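Local atomic coordinates of protein SCO1 homolog 1, mitochondrial (Arabidopsis thaliana, PDB entry 6N5U), a protein that probably acts as a mitochondrial copper chaperone that delivers copper to the active site of cytochrome c oxidase. Residues Leu35-Thr40 with Tyr113-Met118; Ala55-Ile60 with Val68-Ile73; Thr120-Glu123 with Tyr127-Asp130; Val134-Leu137 with Asn143-Lys146. All coordinates share one frame; numbering follows the deposited sequence.

Interaction 1. Residues Leu35-Thr40 with Tyr113-Met118; sequences LYFGFT and YRVYYM
The F37 ring takes a methyl of V115 over one face: V115 CG2 stands 3.8 Å from the ring centroid and only 8° off the ring normal, a CH-pi contact almost above the middle. The ring of Y113 meets that of F37 obliquely, with centroids 5.7 Å apart and planes at 44°. Here F37 CZ is the leading atom; it lies 3.7 Å from Y113 CB and comes equally near Y113 CG, at the root of the tyrosine ring. Toward the far end of that ring L35 takes over, its CD1 being 3.4 Å from Y113 CE2 and next nearest Y113 CZ. With CG of F37 turned anti to its carbonyl carbon (chi1 -72°), the F37 side chain crosses that of Y113 at about a right angle. V115 reaches it through CG2, while CG1 is the branch anti to the backbone N. The closest contacts are all between carbons, and L35, F37 and Y113 are buried. Y113 follows helix 103-112, whose end is closed by a Schellman motif at R114; within the sheet, L35 and F37 also touch I73 of the neighbouring strand 68-74. The side chain of V115 is about 5 Å from that of the copper ligand H131, so this apolar layer seats the exit of helix 103-112 on a central strand of the thioredoxin fold, beside the copper site.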
loop_
_atom_site.group_PDB
_atom_site.type_symbol
_atom_site.label_atom_id
_atom_site.label_comp_id
_atom_site.label_asym_id
_atom_site.label_seq_id
_atom_site.Cartn_x
_atom_site.Cartn_y
_atom_site.Cartn_z
ATOM N N LEU A 35 4.034 -1.511 -1.093
ATOM C CA LEU A 35 2.593 -1.792 -0.931
ATOM C C LEU A 35 2.168 -1.616 0.524
ATOM O O LEU A 35 2.813 -2.173 1.406
ATOM C CB LEU A 35 2.211 -3.213 -1.390
ATOM C CG LEU A 35 2.741 -3.770 -2.706
ATOM C CD1 LEU A 35 2.641 -5.278 -2.699
ATOM C CD2 LEU A 35 1.939 -3.285 -3.886
ATOM N N TYR A 36 1.112 -0.830 0.773
ATOM C CA TYR A 36 0.575 -0.572 2.107
ATOM C C TYR A 36 -0.884 -0.980 2.078
ATOM O O TYR A 36 -1.640 -0.542 1.203
ATOM C CB TYR A 36 0.746 0.918 2.565
ATOM C CG TYR A 36 0.069 1.228 3.889
ATOM C CD1 TYR A 36 0.643 0.836 5.096
ATOM C CD2 TYR A 36 -1.187 1.830 3.931
ATOM C CE1 TYR A 36 -0.024 1.015 6.312
ATOM C CE2 TYR A 36 -1.865 2.016 5.140
ATOM C CZ TYR A 36 -1.273 1.619 6.331
ATOM O OH TYR A 36 -1.920 1.806 7.533
ATOM N N PHE A 37 -1.277 -1.832 3.016
ATOM C CA PHE A 37 -2.669 -2.288 3.090
ATOM C C PHE A 37 -3.363 -1.423 4.138
ATOM O O PHE A 37 -2.837 -1.258 5.251
ATOM C CB PHE A 37 -2.727 -3.790 3.441
ATOM C CG PHE A 37 -2.301 -4.738 2.329
ATOM C CD1 PHE A 37 -0.956 -4.897 2.001
ATOM C CD2 PHE A 37 -3.245 -5.494 1.634
ATOM C CE1 PHE A 37 -0.564 -5.744 0.967
ATOM C CE2 PHE A 37 -2.850 -6.354 0.601
ATOM C CZ PHE A 37 -1.510 -6.461 0.270
ATOM N N GLY A 38 -4.480 -0.825 3.746
ATOM C CA GLY A 38 -5.236 0.062 4.619
ATOM C C GLY A 38 -6.697 0.176 4.256
ATOM O O GLY A 38 -7.199 -0.641 3.490
ATOM N N PHE A 39 -7.390 1.182 4.834
ATOM C CA PHE A 39 -8.810 1.513 4.611
ATOM C C PHE A 39 -9.045 3.035 4.768
ATOM O O PHE A 39 -8.550 3.624 5.724
ATOM C CB PHE A 39 -9.762 0.645 5.457
ATOM C CG PHE A 39 -9.966 0.949 6.925
ATOM C CD1 PHE A 39 -9.058 0.501 7.876
ATOM C CD2 PHE A 39 -11.145 1.545 7.370
ATOM C CE1 PHE A 39 -9.268 0.753 9.237
ATOM C CE2 PHE A 39 -11.362 1.782 8.733
ATOM C CZ PHE A 39 -10.419 1.394 9.655
ATOM N N THR A 40 -9.736 3.674 3.797
ATOM C CA THR A 40 -9.925 5.131 3.748
ATOM C C THR A 40 -10.606 5.714 4.994
ATOM O O THR A 40 -10.342 6.858 5.317
ATOM C CB THR A 40 -10.633 5.600 2.447
ATOM O OG1 THR A 40 -12.030 5.339 2.514
ATOM C CG2 THR A 40 -10.028 5.000 1.180
ATOM N N TYR A 113 -0.312 -11.956 0.447
ATOM C CA TYR A 113 0.623 -11.110 1.185
ATOM C C TYR A 113 0.626 -11.422 2.689
ATOM O O TYR A 113 1.358 -10.801 3.429
ATOM C CB TYR A 113 0.359 -9.607 0.869
ATOM C CG TYR A 113 0.835 -9.272 -0.531
ATOM C CD1 TYR A 113 0.029 -9.517 -1.638
ATOM C CD2 TYR A 113 2.145 -8.854 -0.762
ATOM C CE1 TYR A 113 0.498 -9.318 -2.936
ATOM C CE2 TYR A 113 2.626 -8.649 -2.056
ATOM C CZ TYR A 113 1.795 -8.875 -3.142
ATOM O OH TYR A 113 2.266 -8.688 -4.423
ATOM N N ARG A 114 -0.144 -12.421 3.130
ATOM C CA ARG A 114 -0.211 -12.819 4.544
ATOM C C ARG A 114 -0.683 -11.652 5.430
ATOM O O ARG A 114 -0.092 -11.348 6.467
ATOM C CB ARG A 114 1.113 -13.459 5.044
ATOM C CG ARG A 114 1.823 -14.447 4.086
ATOM C CD ARG A 114 0.897 -15.531 3.603
ATOM N NE ARG A 114 1.595 -16.604 2.915
ATOM C CZ ARG A 114 1.005 -17.436 2.068
ATOM N NH1 ARG A 114 -0.277 -17.280 1.760
ATOM N NH2 ARG A 114 1.695 -18.423 1.511
ATOM N N VAL A 115 -1.742 -10.987 4.988
ATOM C CA VAL A 115 -2.326 -9.844 5.678
ATOM C C VAL A 115 -3.600 -10.267 6.431
ATOM O O VAL A 115 -4.481 -10.925 5.864
ATOM C CB VAL A 115 -2.575 -8.653 4.701
ATOM C CG1 VAL A 115 -3.362 -7.525 5.366
ATOM C CG2 VAL A 115 -1.259 -8.121 4.138
ATOM N N TYR A 116 -3.680 -9.888 7.712
ATOM C CA TYR A 116 -4.854 -10.099 8.542
ATOM C C TYR A 116 -5.753 -8.856 8.373
ATOM O O TYR A 116 -5.255 -7.729 8.381
ATOM C CB TYR A 116 -4.431 -10.259 10.023
ATOM C CG TYR A 116 -5.508 -9.873 11.018
ATOM C CD1 TYR A 116 -6.616 -10.687 11.227
ATOM C CD2 TYR A 116 -5.427 -8.682 11.739
ATOM C CE1 TYR A 116 -7.631 -10.315 12.103
ATOM C CE2 TYR A 116 -6.420 -8.318 12.646
ATOM C CZ TYR A 116 -7.522 -9.138 12.822
ATOM O OH TYR A 116 -8.511 -8.792 13.710
ATOM N N TYR A 117 -7.064 -9.063 8.242
ATOM C CA TYR A 117 -8.050 -7.985 8.174
ATOM C C TYR A 117 -9.394 -8.494 8.683
ATOM O O TYR A 117 -9.823 -9.594 8.321
ATOM C CB TYR A 117 -8.102 -7.290 6.795
ATOM C CG TYR A 117 -8.809 -8.042 5.695
ATOM C CD1 TYR A 117 -8.149 -9.017 4.953
ATOM C CD2 TYR A 117 -10.108 -7.718 5.331
ATOM C CE1 TYR A 117 -8.801 -9.718 3.938
ATOM C CE2 TYR A 117 -10.769 -8.409 4.320
ATOM C CZ TYR A 117 -10.112 -9.409 3.622
ATOM O OH TYR A 117 -10.777 -10.098 2.638
ATOM N N MET A 118 -10.015 -7.753 9.592
ATOM C CA MET A 118 -11.280 -8.156 10.200
ATOM C C MET A 118 -12.124 -6.944 10.587
ATOM O O MET A 118 -11.657 -6.044 11.278
ATOM C CB MET A 118 -10.996 -8.999 11.439
ATOM C CG MET A 118 -12.211 -9.650 12.032
ATOM S SD MET A 118 -11.754 -10.558 13.530
ATOM C CE MET A 118 -11.076 -12.076 12.788
#

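Interaction 2. Residues Ala55-Ile60 with Val68-Ile73; sequences AAIDKI and VVPVFI
I57 reaches from helix 45-64 onto strand 68-74 with both of its branches, and V68 and P70 receive it. This is the dense part of the contact. I57 CD1 lies 3.8 Å from V68 CB, and I57 CG1 is at the same 3.8 Å from P70 CG, next to P70 CB and CD, so that the isoleucine bridges two residues whose side chains project from the same side of the strand. Its other branch, I57 CG2, lies 3.4 Å from V68 O, a carbon against a backbone carbonyl. One turn on, I60 adds its CG2 methyl, 3.6 Å from V68 CG2, the two side chains crossing at about a right angle. The two methyls of V68 are thereby shared out: with CG1 anti to the backbone N (chi1 -178°), CG1 goes to I57 CD1 and CG2 to I60. Beyond P70 the strand draws away from this part of the helix. On the other side of the helix the character changes. D58 is exposed, its OD1 hydrogen-bonded to H93, and K59 is partly exposed; neither touches the strand. V69 points away from the helix, to the opposite side of the sheet. The axes of segments 55-60 and 68-73 run nearly antiparallel, at 173°, with a closest approach of 8.8 Å. That is the geometry of a beta-alpha-beta crossover, here the unit of strand 32-38, helix 45-64 and strand 68-74 in the thioredoxin fold.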
loop_
_atom_site.group_PDB
_atom_site.type_symbol
_atom_site.label_atom_id
_atom_site.label_comp_id
_atom_site.label_asym_id
_atom_site.label_seq_id
_atom_site.Cartn_x
_atom_site.Cartn_y
_atom_site.Cartn_z
ATOM N N ALA A 55 6.367 10.959 2.289
ATOM C CA ALA A 55 7.588 11.708 2.591
ATOM C C ALA A 55 8.814 10.841 2.365
ATOM O O ALA A 55 9.851 11.368 1.953
ATOM C CB ALA A 55 7.556 12.233 4.014
ATOM N N ALA A 56 8.684 9.501 2.598
ATOM C CA ALA A 56 9.761 8.523 2.373
ATOM C C ALA A 56 10.052 8.411 0.859
ATOM O O ALA A 56 11.223 8.489 0.474
ATOM C CB ALA A 56 9.402 7.175 2.960
ATOM N N ILE A 57 8.985 8.347 0.009
ATOM C CA ILE A 57 9.064 8.297 -1.465
ATOM C C ILE A 57 9.941 9.418 -2.003
ATOM O O ILE A 57 10.866 9.144 -2.783
ATOM C CB ILE A 57 7.647 8.239 -2.137
ATOM C CG1 ILE A 57 6.922 6.899 -1.839
ATOM C CG2 ILE A 57 7.675 8.524 -3.653
ATOM C CD1 ILE A 57 7.706 5.560 -2.107
ATOM N N ASP A 58 9.698 10.657 -1.514
ATOM C CA ASP A 58 10.451 11.867 -1.875
ATOM C C ASP A 58 11.888 11.859 -1.368
ATOM O O ASP A 58 12.783 12.288 -2.090
ATOM C CB ASP A 58 9.715 13.128 -1.382
ATOM C CG ASP A 58 8.372 13.383 -2.059
ATOM O OD1 ASP A 58 8.087 12.721 -3.093
ATOM O OD2 ASP A 58 7.606 14.250 -1.562
ATOM N N LYS A 59 12.111 11.392 -0.133
ATOM C CA LYS A 59 13.451 11.327 0.455
ATOM C C LYS A 59 14.333 10.313 -0.278
ATOM O O LYS A 59 15.470 10.640 -0.617
ATOM C CB LYS A 59 13.367 11.010 1.941
ATOM C CG LYS A 59 12.939 12.181 2.789
ATOM C CD LYS A 59 13.720 12.187 4.093
ATOM C CE LYS A 59 13.250 13.260 5.022
ATOM N NZ LYS A 59 13.251 14.606 4.376
ATOM N N ILE A 60 13.799 9.109 -0.554
ATOM C CA ILE A 60 14.445 8.043 -1.326
ATOM C C ILE A 60 14.945 8.646 -2.652
ATOM O O ILE A 60 16.131 8.500 -2.966
ATOM C CB ILE A 60 13.427 6.908 -1.605
ATOM C CG1 ILE A 60 13.110 6.074 -0.338
ATOM C CG2 ILE A 60 13.884 6.030 -2.770
ATOM C CD1 ILE A 60 11.748 5.279 -0.421
ATOM N N VAL A 68 10.325 5.365 -6.466
ATOM C CA VAL A 68 9.660 4.243 -5.815
ATOM C C VAL A 68 8.169 4.554 -5.839
ATOM O O VAL A 68 7.779 5.683 -5.524
ATOM C CB VAL A 68 10.210 3.933 -4.403
ATOM C CG1 VAL A 68 9.512 2.722 -3.808
ATOM C CG2 VAL A 68 11.714 3.693 -4.448
ATOM N N VAL A 69 7.339 3.580 -6.276
ATOM C CA VAL A 69 5.901 3.783 -6.404
ATOM C C VAL A 69 5.164 3.339 -5.157
ATOM O O VAL A 69 5.166 2.149 -4.855
ATOM C CB VAL A 69 5.277 3.176 -7.695
ATOM C CG1 VAL A 69 3.815 3.591 -7.849
ATOM C CG2 VAL A 69 6.079 3.552 -8.940
ATOM N N PRO A 70 4.486 4.272 -4.445
ATOM C CA PRO A 70 3.690 3.850 -3.288
ATOM C C PRO A 70 2.365 3.279 -3.791
ATOM O O PRO A 70 1.797 3.792 -4.775
ATOM C CB PRO A 70 3.517 5.147 -2.486
ATOM C CG PRO A 70 3.608 6.259 -3.501
ATOM C CD PRO A 70 4.367 5.736 -4.690
ATOM N N VAL A 71 1.913 2.174 -3.162
ATOM C CA VAL A 71 0.663 1.514 -3.506
ATOM C C VAL A 71 -0.233 1.290 -2.269
ATOM O O VAL A 71 0.133 0.538 -1.358
ATOM C CB VAL A 71 0.897 0.208 -4.319
ATOM C CG1 VAL A 71 -0.414 -0.569 -4.539
ATOM C CG2 VAL A 71 1.595 0.494 -5.648
ATOM N N PHE A 72 -1.424 1.899 -2.269
ATOM C CA PHE A 72 -2.424 1.687 -1.225
ATOM C C PHE A 72 -3.398 0.570 -1.675
ATOM O O PHE A 72 -4.035 0.726 -2.716
ATOM C CB PHE A 72 -3.198 2.984 -0.985
ATOM C CG PHE A 72 -4.448 2.875 -0.151
ATOM C CD1 PHE A 72 -4.381 2.894 1.235
ATOM C CD2 PHE A 72 -5.701 2.829 -0.750
ATOM C CE1 PHE A 72 -5.549 2.828 2.007
ATOM C CE2 PHE A 72 -6.867 2.751 0.024
ATOM C CZ PHE A 72 -6.783 2.742 1.394
ATOM N N ILE A 73 -3.498 -0.551 -0.915
ATOM C CA ILE A 73 -4.452 -1.636 -1.221
ATOM C C ILE A 73 -5.499 -1.642 -0.118
ATOM O O ILE A 73 -5.148 -1.699 1.057
ATOM C CB ILE A 73 -3.763 -2.992 -1.399
ATOM C CG1 ILE A 73 -2.648 -2.912 -2.464
ATOM C CG2 ILE A 73 -4.812 -4.100 -1.711
ATOM C CD1 ILE A 73 -1.833 -4.245 -2.686
#

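Interaction 3. Residues Thr120-Glu123 with Tyr127-Asp130; sequences TEEE and YLVD
E122 leaves with CG anti to the carbonyl carbon (chi1 -81°), and a bend at chi2 (-85°) brings its chain obliquely across L128. The methylene E122 CG comes to rest 3.7 Å from L128 CG, and the carboxylate carbon E122 CD lies 3.7 Å from L128 CD1. The acid thus lends its aliphatic part to the leucine. Y127 takes the opposite course: its CG sits between the backbone N and the carbonyl carbon (chi1 65°), and the ring leads away from strand 117-121, leaving CB as the part that borders T120 O. The phenol is held elsewhere, by a hydrogen bond between Y127 OH and D76, and R79 and K119 make cation-pi contacts with the ring. Two backbone bonds join the strands, T120 N to L128 O and L128 N to T120 O, each 2.8 Å; they mark T120 and L128 as an antiparallel hydrogen-bonded pair, while E121 and Y127 form the adjoining non-hydrogen-bonded pair of a beta hairpin. T120 and L128 put their side chains on the same face, and E121 and Y127 on the other. At the T120 end, a water donates to D130 OD2 at 2.7 Å and lies a weak 3.3 Å from T120 OG1. D130 OD2 is also hydrogen-bonded to Y116 OH, which ties the hairpin to the residues leading into its first strand. L128 touches F39 and P43, and its side chain comes within about 6 Å of that of C42, a copper ligand.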
loop_
_atom_site.group_PDB
_atom_site.type_symbol
_atom_site.label_atom_id
_atom_site.label_comp_id
_atom_site.label_asym_id
_atom_site.label_seq_id
_atom_site.Cartn_x
_atom_site.Cartn_y
_atom_site.Cartn_z
ATOM N N THR A 120 -14.607 -4.671 12.530
ATOM C CA THR A 120 -14.755 -4.349 13.937
ATOM C C THR A 120 -15.960 -3.416 14.024
ATOM O O THR A 120 -15.970 -2.390 13.366
ATOM C CB THR A 120 -13.392 -3.752 14.390
ATOM O OG1 THR A 120 -12.513 -4.834 14.709
ATOM C CG2 THR A 120 -13.490 -2.728 15.539
ATOM N N GLU A 121 -17.000 -3.798 14.769
ATOM C CA GLU A 121 -18.194 -2.959 14.900
ATOM C C GLU A 121 -17.876 -1.730 15.725
ATOM O O GLU A 121 -17.079 -1.787 16.675
ATOM C CB GLU A 121 -19.387 -3.727 15.479
ATOM C CG GLU A 121 -20.725 -3.176 15.021
ATOM C CD GLU A 121 -21.815 -3.084 16.071
ATOM O OE1 GLU A 121 -22.101 -4.121 16.713
ATOM O OE2 GLU A 121 -22.399 -1.986 16.234
ATOM N N GLU A 122 -18.435 -0.595 15.287
ATOM C CA GLU A 122 -18.254 0.726 15.881
ATOM C C GLU A 122 -19.585 1.478 15.954
ATOM O O GLU A 122 -20.490 1.223 15.152
ATOM C CB GLU A 122 -17.238 1.522 15.054
ATOM C CG GLU A 122 -15.792 1.181 15.360
ATOM C CD GLU A 122 -15.207 1.931 16.535
ATOM O OE1 GLU A 122 -14.706 1.262 17.467
ATOM O OE2 GLU A 122 -15.256 3.183 16.531
ATOM N N GLU A 123 -19.707 2.405 16.922
ATOM C CA GLU A 123 -20.913 3.225 17.121
ATOM C C GLU A 123 -20.795 4.581 16.412
ATOM O O GLU A 123 -21.781 5.034 15.825
ATOM C CB GLU A 123 -21.299 3.357 18.618
ATOM C CG GLU A 123 -20.307 4.076 19.533
ATOM C CD GLU A 123 -18.929 3.458 19.708
ATOM O OE1 GLU A 123 -18.845 2.236 19.980
ATOM O OE2 GLU A 123 -17.931 4.203 19.570
ATOM N N TYR A 127 -18.339 0.864 11.303
ATOM C CA TYR A 127 -17.390 -0.157 11.655
ATOM C C TYR A 127 -15.998 0.326 11.223
ATOM O O TYR A 127 -15.854 1.277 10.438
ATOM C CB TYR A 127 -17.762 -1.491 10.961
ATOM C CG TYR A 127 -17.674 -1.469 9.448
ATOM C CD1 TYR A 127 -18.760 -1.080 8.673
ATOM C CD2 TYR A 127 -16.502 -1.840 8.790
ATOM C CE1 TYR A 127 -18.674 -1.024 7.280
ATOM C CE2 TYR A 127 -16.407 -1.794 7.399
ATOM C CZ TYR A 127 -17.500 -1.388 6.647
ATOM O OH TYR A 127 -17.446 -1.358 5.276
ATOM N N LEU A 128 -14.981 -0.332 11.746
ATOM C CA LEU A 128 -13.605 -0.106 11.343
ATOM C C LEU A 128 -13.079 -1.460 10.909
ATOM O O LEU A 128 -13.757 -2.458 11.104
ATOM C CB LEU A 128 -12.743 0.511 12.474
ATOM C CG LEU A 128 -13.117 1.916 12.967
ATOM C CD1 LEU A 128 -12.360 2.280 14.198
ATOM C CD2 LEU A 128 -12.911 2.950 11.926
ATOM N N VAL A 129 -11.955 -1.490 10.227
ATOM C CA VAL A 129 -11.300 -2.726 9.823
ATOM C C VAL A 129 -9.989 -2.835 10.616
ATOM O O VAL A 129 -9.148 -1.939 10.565
ATOM C CB VAL A 129 -11.109 -2.893 8.283
ATOM C CG1 VAL A 129 -10.350 -4.178 7.963
ATOM C CG2 VAL A 129 -12.455 -2.864 7.553
ATOM N N ASP A 130 -9.890 -3.872 11.441
ATOM C CA ASP A 130 -8.696 -4.165 12.225
ATOM C C ASP A 130 -7.775 -4.920 11.263
ATOM O O ASP A 130 -8.208 -5.877 10.623
ATOM C CB ASP A 130 -9.081 -5.031 13.431
ATOM C CG ASP A 130 -7.976 -5.302 14.419
ATOM O OD1 ASP A 130 -6.975 -4.570 14.405
ATOM O OD2 ASP A 130 -8.123 -6.240 15.217
HETATM O O HOH W 1 -10.422 -6.567 16.620
#

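Interaction 4. Residues Val134-Leu137 with Asn143-Lys146; sequences VMYL and NFVK
L137 and K146 face each other as an antiparallel hydrogen-bonded pair, but the bonding between them is uneven. L137 N gives a nearly straight bond to K146 O, 2.8 Å long with an N-H...O angle of 172°. In return, L137 O receives two donors: V145 N at 2.9 Å, and K146 N at a weak 3.4 Å. One carbonyl is therefore served by two successive amides, a classic beta bulge in which V145 and K146 both stand opposite L137, within the hairpin of strands 135-138 and 144-148. M135 bonds to Y148 farther along the same pair of strands, whereas on the other side of strand 135-138 the backbone of Y136 bonds to L35. Y136 OH probably bonds to Y113 O. N143 O accepts from S139 OG in the turn. K146 NZ leads away to a long, weak ion pair with E164. The side chains add apolar contact. F144 CE1 meets Y136 CD1 at 3.5 Å, arriving at the edge of the tyrosine ring near its plane, with the ring planes inclined at 74°. F144 gets there with CG anti to its backbone N (chi1 176°). More loosely, L137 CD2 approaches V145 CG1 at 4.1 Å.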
loop_
_atom_site.group_PDB
_atom_site.type_symbol
_atom_site.label_atom_id
_atom_site.label_comp_id
_atom_site.label_asym_id
_atom_site.label_seq_id
_atom_site.Cartn_x
_atom_site.Cartn_y
_atom_site.Cartn_z
ATOM N N VAL A 134 1.454 -2.893 7.864
ATOM C CA VAL A 134 2.518 -3.450 7.049
ATOM C C VAL A 134 2.874 -2.634 5.775
ATOM O O VAL A 134 2.007 -2.019 5.178
ATOM C CB VAL A 134 2.027 -4.889 6.681
ATOM C CG1 VAL A 134 2.927 -5.546 5.675
ATOM C CG2 VAL A 134 1.909 -5.783 7.908
ATOM N N MET A 135 4.142 -2.697 5.348
ATOM C CA MET A 135 4.661 -2.138 4.103
ATOM C C MET A 135 5.570 -3.189 3.492
ATOM O O MET A 135 6.363 -3.835 4.201
ATOM C CB MET A 135 5.395 -0.795 4.282
ATOM C CG MET A 135 4.475 0.331 4.630
ATOM S SD MET A 135 5.239 1.899 5.023
ATOM C CE MET A 135 6.300 1.413 6.501
ATOM N N TYR A 136 5.443 -3.368 2.177
ATOM C CA TYR A 136 6.184 -4.390 1.446
ATOM C C TYR A 136 6.961 -3.778 0.316
ATOM O O TYR A 136 6.362 -3.232 -0.614
ATOM C CB TYR A 136 5.213 -5.440 0.867
ATOM C CG TYR A 136 4.470 -6.272 1.878
ATOM C CD1 TYR A 136 5.127 -7.247 2.623
ATOM C CD2 TYR A 136 3.095 -6.141 2.044
ATOM C CE1 TYR A 136 4.440 -8.060 3.521
ATOM C CE2 TYR A 136 2.391 -6.963 2.930
ATOM C CZ TYR A 136 3.070 -7.923 3.665
ATOM O OH TYR A 136 2.437 -8.673 4.625
ATOM N N LEU A 137 8.286 -3.866 0.375
ATOM C CA LEU A 137 9.084 -3.308 -0.698
ATOM C C LEU A 137 9.273 -4.413 -1.731
ATOM O O LEU A 137 9.988 -5.387 -1.485
ATOM C CB LEU A 137 10.414 -2.714 -0.165
ATOM C CG LEU A 137 11.558 -2.470 -1.165
ATOM C CD1 LEU A 137 11.373 -1.162 -1.925
ATOM C CD2 LEU A 137 12.882 -2.512 -0.472
ATOM N N ASN A 143 9.111 -8.930 -7.086
ATOM C CA ASN A 143 9.549 -9.951 -6.148
ATOM C C ASN A 143 9.765 -9.249 -4.795
ATOM O O ASN A 143 10.398 -8.193 -4.740
ATOM C CB ASN A 143 10.852 -10.629 -6.624
ATOM C CG ASN A 143 10.751 -11.408 -7.921
ATOM O OD1 ASN A 143 9.845 -12.224 -8.139
ATOM N ND2 ASN A 143 11.707 -11.191 -8.805
ATOM N N PHE A 144 9.218 -9.821 -3.718
ATOM C CA PHE A 144 9.359 -9.300 -2.357
ATOM C C PHE A 144 10.822 -9.156 -1.946
ATOM O O PHE A 144 11.613 -10.083 -2.141
ATOM C CB PHE A 144 8.617 -10.204 -1.356
ATOM C CG PHE A 144 8.805 -9.784 0.079
ATOM C CD1 PHE A 144 8.198 -8.632 0.569
ATOM C CD2 PHE A 144 9.618 -10.519 0.933
ATOM C CE1 PHE A 144 8.385 -8.228 1.888
ATOM C CE2 PHE A 144 9.792 -10.127 2.262
ATOM C CZ PHE A 144 9.167 -8.988 2.735
ATOM N N VAL A 145 11.170 -8.000 -1.366
ATOM C CA VAL A 145 12.539 -7.695 -0.927
ATOM C C VAL A 145 12.590 -7.494 0.605
ATOM O O VAL A 145 13.282 -8.251 1.292
ATOM C CB VAL A 145 13.162 -6.517 -1.741
ATOM C CG1 VAL A 145 14.572 -6.170 -1.274
ATOM C CG2 VAL A 145 13.157 -6.812 -3.234
ATOM N N LYS A 146 11.852 -6.497 1.138
ATOM C CA LYS A 146 11.848 -6.223 2.576
ATOM C C LYS A 146 10.493 -5.756 3.118
ATOM O O LYS A 146 9.728 -5.085 2.427
ATOM C CB LYS A 146 12.954 -5.219 2.939
ATOM C CG LYS A 146 13.447 -5.313 4.386
ATOM C CD LYS A 146 14.789 -5.982 4.475
ATOM C CE LYS A 146 15.182 -6.195 5.903
ATOM N NZ LYS A 146 16.398 -7.020 5.992
#

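How the interactions relate
Three of the four contacts involve one mixed sheet, in which strands 68-74, 32-38, 135-138 and 144-148 lie side by side. Interaction 2 is nested in the loop closed by interaction 1, and interactions 3 and 4 follow in series. Strand 32-38 links interactions 1, 2 and 4: Y36 bonds to V71 and I73, and L35 to Y136. Interactions 1 and 4 are further joined by a probable bond of Y136 OH to Y113 O. Interaction 3 stands apart on its own two-strand sheet, its centre about 15 Å from that of interaction 1 and about 28 Å from that of interaction 2, yet M118 N bonds to D130 O. Interactions 1 and 3 lie near the copper site of C42, C46 and H131, whereas interactions 2 and 4 build the thioredoxin scaffold farther from it.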